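PDB 3N89: defective in germ line development protein 3, isoform a from Caenorhabditis elegans, which probably serves in germline development as a Bicaudal-C-type protein whose four KH domains, of a fold known for RNA binding, form one globular platform. Local coordinates for residues S204-L209 against A361-N366; A81-I86 against T194-Q199; G88-V93 against K327-Y332. All coordinates share one frame; numbering follows the deposited sequence.

How the contacts relate
The three contacts illustrate how a string of small domains can be fused into one platform. Contacts 2 and 3 join the first KH domain to the third and fourth; contact 1 joins the third to the loop region that follows helix 325-335. Contacts 1 and 2 lie about 16 Å apart between centres and touch, with Phe363 CD1 3.4 Å from Gln199 O. Contacts 2 and 3 are about 20 Å apart between centres and meet where Ile86 CG2 lies 4.0 Å from Val93 CG1, since strand 83-87 runs on into helix 90-102. Contacts 1 and 3 do not touch; their nearest atoms are about 8 Å apart.

Contact 1: S204-L209 against A361-N366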
loop_
_atom_site.group_PDB
_atom_site.type_symbol
_atom_site.label_atom_id
_atom_site.label_comp_id
_atom_site.label_asym_id
_atom_site.label_seq_id
_atom_site.Cartn_x
_atom_site.Cartn_y
_atom_site.Cartn_z
ATOM N N SER A 204 14.895 15.682 6.418
ATOM C CA SER A 204 16.068 16.550 6.480
ATOM C C SER A 204 17.347 15.762 6.755
ATOM O O SER A 204 18.432 16.169 6.352
ATOM C CB SER A 204 15.898 17.602 7.575
ATOM O OG SER A 204 15.897 16.988 8.853
ATOM N N SER A 205 17.213 14.632 7.439
ATOM C CA SER A 205 18.357 13.795 7.788
ATOM C C SER A 205 18.382 12.490 7.009
ATOM O O SER A 205 18.604 11.425 7.587
ATOM C CB SER A 205 18.320 13.481 9.281
ATOM O OG SER A 205 17.055 12.948 9.635
ATOM N N THR A 206 18.153 12.565 5.704
ATOM C CA THR A 206 18.160 11.374 4.863
ATOM C C THR A 206 18.403 11.767 3.416
ATOM O O THR A 206 18.644 12.934 3.108
ATOM C CB THR A 206 16.818 10.619 4.927
ATOM O OG1 THR A 206 15.757 11.496 4.536
ATOM C CG2 THR A 206 16.555 10.089 6.326
ATOM N N ALA A 207 18.346 10.785 2.532
ATOM C CA ALA A 207 18.528 11.030 1.110
ATOM C C ALA A 207 17.139 11.304 0.542
ATOM O O ALA A 207 16.141 10.877 1.122
ATOM C CB ALA A 207 19.137 9.798 0.447
ATOM N N GLN A 208 17.065 12.036 -0.567
ATOM C CA GLN A 208 15.775 12.316 -1.209
ATOM C C GLN A 208 15.479 11.084 -2.071
ATOM O O GLN A 208 16.130 10.857 -3.095
ATOM C CB GLN A 208 15.873 13.587 -2.068
ATOM C CG GLN A 208 16.115 14.859 -1.252
ATOM C CD GLN A 208 16.267 16.118 -2.109
ATOM O OE1 GLN A 208 16.158 17.246 -1.608
ATOM N NE2 GLN A 208 16.529 15.931 -3.400
ATOM N N LEU A 209 14.501 10.290 -1.641
ATOM C CA LEU A 209 14.144 9.037 -2.316
ATOM C C LEU A 209 13.473 9.037 -3.686
ATOM O O LEU A 209 13.574 8.047 -4.410
ATOM C CB LEU A 209 13.312 8.171 -1.370
ATOM C CG LEU A 209 13.948 6.868 -0.880
ATOM C CD1 LEU A 209 15.393 7.111 -0.471
ATOM C CD2 LEU A 209 13.134 6.311 0.280
ATOM N N ALA A 361 19.796 2.265 4.942
ATOM C CA ALA A 361 19.328 1.609 6.164
ATOM C C ALA A 361 18.404 2.436 7.060
ATOM O O ALA A 361 17.361 1.954 7.495
ATOM C CB ALA A 361 20.528 1.127 6.969
ATOM N N ASN A 362 18.790 3.674 7.342
ATOM C CA ASN A 362 18.003 4.559 8.198
ATOM C C ASN A 362 16.492 4.568 7.925
ATOM O O ASN A 362 15.689 4.707 8.847
ATOM N N PHE A 363 16.112 4.417 6.661
ATOM C CA PHE A 363 14.707 4.430 6.264
ATOM C C PHE A 363 13.862 3.306 6.863
ATOM O O PHE A 363 12.653 3.466 7.063
ATOM C CB PHE A 363 14.609 4.396 4.734
ATOM C CG PHE A 363 14.822 5.735 4.082
ATOM C CD1 PHE A 363 13.772 6.638 3.973
ATOM C CD2 PHE A 363 16.078 6.103 3.604
ATOM C CE1 PHE A 363 13.961 7.892 3.397
ATOM C CE2 PHE A 363 16.287 7.359 3.021
ATOM C CZ PHE A 363 15.223 8.259 2.920
ATOM N N LEU A 364 14.494 2.174 7.156
ATOM C CA LEU A 364 13.787 1.030 7.725
ATOM C C LEU A 364 13.868 0.997 9.252
ATOM O O LEU A 364 13.527 -0.007 9.884
ATOM C CB LEU A 364 14.346 -0.275 7.143
ATOM C CG LEU A 364 14.080 -0.505 5.652
ATOM C CD1 LEU A 364 14.749 -1.790 5.185
ATOM C CD2 LEU A 364 12.580 -0.573 5.416
ATOM N N LYS A 365 14.311 2.102 9.842
ATOM C CA LYS A 365 14.435 2.192 11.291
ATOM C C LYS A 365 13.533 3.281 11.865
ATOM O O LYS A 365 14.014 4.269 12.417
ATOM C CB LYS A 365 15.896 2.452 11.666
ATOM C CG LYS A 365 16.844 1.340 11.209
ATOM C CD LYS A 365 18.300 1.771 11.273
ATOM C CE LYS A 365 18.724 2.140 12.680
ATOM N NZ LYS A 365 20.062 2.799 12.671
ATOM N N ASN A 366 12.224 3.093 11.724
ATOM C CA ASN A 366 11.238 4.047 12.229
ATOM C C ASN A 366 10.669 3.550 13.559
ATOM O O ASN A 366 9.668 2.833 13.593
#
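The Phe363 ring lies between Leu209 on one face and Thr206 on the opposite one, while the carbonyl of Ala207 meets its edge. Leu209 comes at the ring from the opposite direction and lays CD2 over the face, 3.8 Å from the centroid of the Phe363 ring and 19° off its normal, a CH-pi contact. The second branch works nearer the rim, with Leu209 CD1 3.6 Å from Phe363 CZ. Across the ring, Thr206 CB stands 3.5 Å from the same CZ of Phe363, and Thr206 CG2 lies over that face. In the ring plane, Ala207 O approaches to 3.3 Å from Phe363 CZ, facing the C-H rim rather than the pi cloud. Phe363 CG is anti to its carbonyl carbon (chi1 -80°), which carries the ring toward the 204-209 loop. Thr206 OG1 is bonded to Ser203 N within its own loop. Leu209 continues the apolar patch toward Leu258, Trp355 and Leu359. Segment 204-209 lies in the connection between helices 197-200 and 209-217, which corresponds to the place of the GXXG loop in classical KH domains. An alanine in place of Phe363 is likely to open a gap between Leu209 and Thr206 and leave the 361-366 turn without its grip on this loop. That grip rests on dispersion and CH-pi contact, with Ala207 O at the weakly positive C-H rim, and so on shape more than directed bonds.

Contact 2: A81-I86 against T194-Q199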
loop_
_atom_site.group_PDB
_atom_site.type_symbol
_atom_site.label_atom_id
_atom_site.label_comp_id
_atom_site.label_asym_id
_atom_site.label_seq_id
_atom_site.Cartn_x
_atom_site.Cartn_y
_atom_site.Cartn_z
ATOM N N ALA A 81 -5.012 7.987 8.046
ATOM C CA ALA A 81 -5.886 8.536 7.012
ATOM C C ALA A 81 -6.238 7.525 5.922
ATOM O O ALA A 81 -7.375 7.474 5.455
ATOM C CB ALA A 81 -5.231 9.757 6.385
ATOM N N GLN A 82 -5.270 6.707 5.527
ATOM C CA GLN A 82 -5.500 5.736 4.462
ATOM C C GLN A 82 -5.059 4.325 4.808
ATOM O O GLN A 82 -4.649 3.573 3.927
ATOM C CB GLN A 82 -4.772 6.188 3.192
ATOM C CG GLN A 82 -5.212 7.552 2.706
ATOM C CD GLN A 82 -4.593 7.936 1.387
ATOM O OE1 GLN A 82 -3.378 8.076 1.280
ATOM N NE2 GLN A 82 -5.429 8.114 0.369
ATOM N N GLN A 83 -5.161 3.963 6.083
ATOM C CA GLN A 83 -4.741 2.645 6.520
ATOM C C GLN A 83 -5.880 1.648 6.569
ATOM O O GLN A 83 -6.914 1.884 7.203
ATOM C CB GLN A 83 -4.087 2.733 7.892
ATOM C CG GLN A 83 -2.899 1.802 8.074
ATOM C CD GLN A 83 -2.129 2.108 9.340
ATOM O OE1 GLN A 83 -2.477 1.644 10.426
ATOM N NE2 GLN A 83 -1.084 2.915 9.209
ATOM N N VAL A 84 -5.675 0.532 5.879
ATOM C CA VAL A 84 -6.646 -0.544 5.828
ATOM C C VAL A 84 -6.112 -1.729 6.617
ATOM O O VAL A 84 -4.941 -2.084 6.502
ATOM C CB VAL A 84 -6.912 -0.974 4.381
ATOM C CG1 VAL A 84 -7.238 -2.464 4.319
ATOM C CG2 VAL A 84 -8.071 -0.160 3.822
ATOM N N THR A 85 -6.974 -2.345 7.417
ATOM C CA THR A 85 -6.551 -3.485 8.215
ATOM C C THR A 85 -7.212 -4.778 7.755
ATOM O O THR A 85 -8.376 -4.797 7.358
ATOM C CB THR A 85 -6.885 -3.279 9.693
ATOM O OG1 THR A 85 -8.302 -3.213 9.848
ATOM C CG2 THR A 85 -6.284 -1.980 10.197
ATOM N N ILE A 86 -6.443 -5.857 7.808
ATOM C CA ILE A 86 -6.920 -7.172 7.416
ATOM C C ILE A 86 -6.713 -8.015 8.664
ATOM O O ILE A 86 -5.604 -8.081 9.180
ATOM C CB ILE A 86 -6.082 -7.718 6.225
ATOM C CG1 ILE A 86 -6.061 -6.667 5.099
ATOM C CG2 ILE A 86 -6.674 -9.042 5.714
ATOM C CD1 ILE A 86 -5.313 -7.088 3.852
ATOM N N THR A 194 0.138 12.272 4.281
ATOM C CA THR A 194 1.179 13.226 4.653
ATOM C C THR A 194 2.105 12.703 5.748
ATOM O O THR A 194 3.328 12.811 5.646
ATOM C CB THR A 194 0.567 14.548 5.106
ATOM O OG1 THR A 194 -0.435 14.287 6.089
ATOM C CG2 THR A 194 -0.072 15.261 3.925
ATOM N N TYR A 195 1.518 12.119 6.784
ATOM C CA TYR A 195 2.286 11.580 7.900
ATOM C C TYR A 195 3.570 10.890 7.477
ATOM O O TYR A 195 4.630 11.114 8.065
ATOM C CB TYR A 195 1.448 10.567 8.687
ATOM C CG TYR A 195 2.075 10.145 9.997
ATOM C CD1 TYR A 195 1.675 10.736 11.194
ATOM C CD2 TYR A 195 3.071 9.156 10.044
ATOM C CE1 TYR A 195 2.238 10.362 12.408
ATOM C CE2 TYR A 195 3.648 8.771 11.260
ATOM C CZ TYR A 195 3.218 9.385 12.439
ATOM O OH TYR A 195 3.748 9.032 13.658
ATOM N N TYR A 196 3.468 10.051 6.453
ATOM C CA TYR A 196 4.606 9.267 5.984
ATOM C C TYR A 196 5.541 9.940 4.993
ATOM O O TYR A 196 6.520 9.337 4.549
ATOM C CB TYR A 196 4.097 7.950 5.406
ATOM C CG TYR A 196 3.234 7.169 6.367
ATOM C CD1 TYR A 196 1.872 7.001 6.130
ATOM C CD2 TYR A 196 3.779 6.594 7.513
ATOM C CE1 TYR A 196 1.067 6.280 7.011
ATOM C CE2 TYR A 196 2.986 5.869 8.403
ATOM C CZ TYR A 196 1.628 5.716 8.139
ATOM O OH TYR A 196 0.839 4.987 8.997
ATOM N N VAL A 197 5.247 11.191 4.656
ATOM C CA VAL A 197 6.075 11.943 3.722
ATOM C C VAL A 197 7.553 11.833 4.075
ATOM O O VAL A 197 8.385 11.590 3.202
ATOM C CB VAL A 197 5.682 13.434 3.709
ATOM C CG1 VAL A 197 6.697 14.229 2.898
ATOM C CG2 VAL A 197 4.273 13.602 3.123
ATOM N N ASP A 198 7.888 12.004 5.349
ATOM C CA ASP A 198 9.286 11.913 5.746
ATOM C C ASP A 198 9.893 10.528 5.499
ATOM O O ASP A 198 11.061 10.421 5.108
ATOM C CB ASP A 198 9.472 12.321 7.221
ATOM C CG ASP A 198 8.546 11.570 8.175
ATOM O OD1 ASP A 198 8.296 10.361 7.944
ATOM O OD2 ASP A 198 8.086 12.191 9.168
ATOM N N GLN A 199 9.097 9.479 5.701
ATOM C CA GLN A 199 9.561 8.102 5.524
ATOM C C GLN A 199 9.601 7.613 4.064
ATOM O O GLN A 199 10.402 6.740 3.719
ATOM C CB GLN A 199 8.681 7.159 6.351
ATOM C CG GLN A 199 9.165 5.719 6.416
ATOM C CD GLN A 199 8.135 4.769 7.025
ATOM O OE1 GLN A 199 7.547 5.056 8.069
ATOM N NE2 GLN A 199 7.922 3.626 6.373
#
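Tyr196 reaches out from the start of a short helix and brings its hydroxyl to the side-chain amide of Gln83. From CB, which points toward the strand, the side chain leaves with CG anti to the carbonyl carbon (chi1 -55°). The ring comes next, and one of its faces is partly roofed by the preceding residue: Tyr195 CD2 sits 3.6 Å above the plane of the Tyr196 ring, displaced toward the rim. Further out, Tyr196 CZ is 4.0 Å from Gln83 NE2, which lies at the ring edge, close to its plane. At the tip, Tyr196 OH is 2.8 Å from Gln83 NE2, yet the angle is poor and the pair is a close polar approach rather than a hydrogen bond. The carbon behind the amide nitrogen stands back, with Gln83 CD 4.1 Å from Tyr196 OH.

Each polar end finds its bond outside the pair. Gln83 NE2 is hydrogen-bonded to Glu35 OE1 on the adjoining strand 29-35, and Tyr196 OH makes a weak bond to Pro79 O. The bond to Glu35 probably helps to fix the position of the Gln83 amide. The two side chains cross at about a right angle, and the amide is turned 31° from the ring plane. With Gln83 NE2 at the ring edge, the groups do not stack.

Strand 83-87 is the middle strand of the first KH domain, between 64-66 and 29-35, whereas Tyr196 stands at the turn from the first strand into the first helix of the third KH domain. The strand order and the strand-helix-helix-strand-strand-helix course are those of the type I KH fold, and the contact is a small polar junction between two such domains.

Contact 3: G88-V93 against K327-Y332; sequences GYFGDV and KLYTAY
Phe90 carries CG anti to its own backbone nitrogen (chi1 178°), which sends the ring out from the first turn of helix 90-102 toward Tyr329 and Tyr332. These two, three residues apart on helix 325-335, take different first torsions: CG of Tyr332 is likewise anti to its nitrogen, whereas that of Tyr329 is anti to its carbonyl carbon, and the two rings thereby meet Phe90 in different ways. The result is an aromatic cluster between the last helices of the first and fourth KH domains, which pack on one face of a shared antiparallel sheet where strands 29-35 and 260-268 run side by side.

Against Tyr329 the arrangement is T-shaped. Phe90 presents its edge to the face of Tyr329, with the two ring centroids 4.7 Å apart and the planes at 86°. CZ and CE1 of Phe90 do the touching; Phe90 CE1, for example, is 3.4 Å from Tyr329 CE1. Tyr332 instead forms an offset stack: its centroid lies 4.8 Å from that of Phe90, the planes are inclined at 24°, and the two side chains slide past each other in opposite directions. One ring thus uses its edge for one partner and a face for the other.

From the sheet, Val30 and Met263 touch both Phe90 and Tyr332, while Pro345 adds to the packing on Phe90. The hydroxyls are hydrogen-bonded beyond the ring cluster, Tyr329 OH with Asp94 OD1 and Tyr332 OH with Pro27 O. Over the face of Phe90, the touching atom is Tyr332 CE2, 4.0 Å above the Phe90 ring plane and shifted toward the rim.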
loop_
_atom_site.group_PDB
_atom_site.type_symbol
_atom_site.label_atom_id
_atom_site.label_comp_id
_atom_site.label_asym_id
_atom_site.label_seq_id
_atom_site.Cartn_x
_atom_site.Cartn_y
_atom_site.Cartn_z
ATOM N N GLY A 88 -7.427 -11.811 10.751
ATOM C CA GLY A 88 -7.810 -13.203 10.647
ATOM C C GLY A 88 -6.629 -14.123 10.862
ATOM O O GLY A 88 -5.589 -13.693 11.348
ATOM N N TYR A 89 -6.794 -15.395 10.519
ATOM C CA TYR A 89 -5.709 -16.346 10.671
ATOM C C TYR A 89 -4.578 -15.860 9.773
ATOM O O TYR A 89 -4.801 -15.460 8.630
ATOM C CB TYR A 89 -6.169 -17.754 10.266
ATOM C CG TYR A 89 -5.041 -18.754 10.153
ATOM C CD1 TYR A 89 -4.257 -19.085 11.262
ATOM C CD2 TYR A 89 -4.712 -19.326 8.918
ATOM C CE1 TYR A 89 -3.163 -19.958 11.140
ATOM C CE2 TYR A 89 -3.627 -20.193 8.782
ATOM C CZ TYR A 89 -2.854 -20.501 9.892
ATOM O OH TYR A 89 -1.757 -21.314 9.740
ATOM N N PHE A 90 -3.363 -15.874 10.300
ATOM C CA PHE A 90 -2.208 -15.422 9.537
ATOM C C PHE A 90 -2.143 -15.947 8.100
ATOM O O PHE A 90 -1.805 -15.207 7.177
ATOM C CB PHE A 90 -0.918 -15.817 10.244
ATOM C CG PHE A 90 0.304 -15.433 9.488
ATOM C CD1 PHE A 90 0.743 -14.111 9.471
ATOM C CD2 PHE A 90 1.007 -16.384 8.762
ATOM C CE1 PHE A 90 1.865 -13.742 8.735
ATOM C CE2 PHE A 90 2.128 -16.027 8.024
ATOM C CZ PHE A 90 2.561 -14.707 8.010
ATOM N N GLY A 91 -2.452 -17.226 7.913
ATOM C CA GLY A 91 -2.390 -17.797 6.579
ATOM C C GLY A 91 -3.338 -17.151 5.581
ATOM O O GLY A 91 -3.003 -16.995 4.406
ATOM N N ASP A 92 -4.524 -16.772 6.046
ATOM C CA ASP A 92 -5.509 -16.153 5.173
ATOM C C ASP A 92 -5.226 -14.664 4.957
ATOM O O ASP A 92 -5.432 -14.125 3.863
ATOM C CB ASP A 92 -6.913 -16.371 5.751
ATOM C CG ASP A 92 -7.248 -17.857 5.921
ATOM O OD1 ASP A 92 -6.800 -18.659 5.074
ATOM O OD2 ASP A 92 -7.961 -18.227 6.882
ATOM N N VAL A 93 -4.739 -14.003 6.000
ATOM C CA VAL A 93 -4.430 -12.585 5.918
ATOM C C VAL A 93 -3.440 -12.291 4.796
ATOM O O VAL A 93 -3.574 -11.304 4.072
ATOM C CB VAL A 93 -3.842 -12.074 7.247
ATOM C CG1 VAL A 93 -3.313 -10.665 7.071
ATOM C CG2 VAL A 93 -4.915 -12.098 8.330
ATOM N N LYS A 327 10.545 -10.497 4.571
ATOM C CA LYS A 327 11.395 -10.587 5.760
ATOM C C LYS A 327 10.588 -10.380 7.045
ATOM O O LYS A 327 11.043 -10.730 8.126
ATOM C CB LYS A 327 12.523 -9.555 5.688
ATOM C CG LYS A 327 13.921 -10.132 5.824
ATOM C CD LYS A 327 14.277 -11.001 4.635
ATOM C CE LYS A 327 15.714 -11.500 4.720
ATOM N NZ LYS A 327 15.966 -12.295 5.965
ATOM N N LEU A 328 9.395 -9.809 6.927
ATOM C CA LEU A 328 8.542 -9.596 8.094
ATOM C C LEU A 328 8.060 -10.952 8.607
ATOM O O LEU A 328 8.201 -11.265 9.794
ATOM C CB LEU A 328 7.349 -8.709 7.721
ATOM C CG LEU A 328 6.286 -8.363 8.774
ATOM C CD1 LEU A 328 5.429 -7.203 8.275
ATOM C CD2 LEU A 328 5.405 -9.575 9.064
ATOM N N TYR A 329 7.495 -11.764 7.719
ATOM C CA TYR A 329 7.009 -13.082 8.124
ATOM C C TYR A 329 8.126 -13.896 8.793
ATOM O O TYR A 329 7.900 -14.541 9.817
ATOM C CB TYR A 329 6.437 -13.835 6.915
ATOM C CG TYR A 329 5.225 -13.167 6.286
ATOM C CD1 TYR A 329 4.419 -12.295 7.022
ATOM C CD2 TYR A 329 4.856 -13.439 4.967
ATOM C CE1 TYR A 329 3.275 -11.720 6.458
ATOM C CE2 TYR A 329 3.710 -12.871 4.398
ATOM C CZ TYR A 329 2.930 -12.016 5.147
ATOM O OH TYR A 329 1.800 -11.468 4.583
ATOM N N THR A 330 9.330 -13.858 8.229
ATOM C CA THR A 330 10.454 -14.589 8.818
ATOM C C THR A 330 10.640 -14.138 10.264
ATOM O O THR A 330 10.850 -14.955 11.165
ATOM C CB THR A 330 11.764 -14.315 8.060
ATOM O OG1 THR A 330 11.641 -14.782 6.713
ATOM C CG2 THR A 330 12.931 -15.013 8.738
ATOM N N ALA A 331 10.571 -12.824 10.471
ATOM C CA ALA A 331 10.722 -12.258 11.799
ATOM C C ALA A 331 9.601 -12.800 12.678
ATOM O O ALA A 331 9.801 -13.087 13.859
ATOM C CB ALA A 331 10.655 -10.740 11.733
ATOM N N TYR A 332 8.420 -12.942 12.088
ATOM C CA TYR A 332 7.263 -13.454 12.802
ATOM C C TYR A 332 7.508 -14.895 13.246
ATOM O O TYR A 332 7.349 -15.233 14.420
ATOM C CB TYR A 332 6.033 -13.393 11.895
ATOM C CG TYR A 332 4.775 -13.957 12.505
ATOM C CD1 TYR A 332 4.159 -13.335 13.586
ATOM C CD2 TYR A 332 4.183 -15.105 11.981
ATOM C CE1 TYR A 332 2.979 -13.837 14.127
ATOM C CE2 TYR A 332 3.001 -15.620 12.519
ATOM C CZ TYR A 332 2.407 -14.979 13.585
ATOM O OH TYR A 332 1.231 -15.467 14.093
#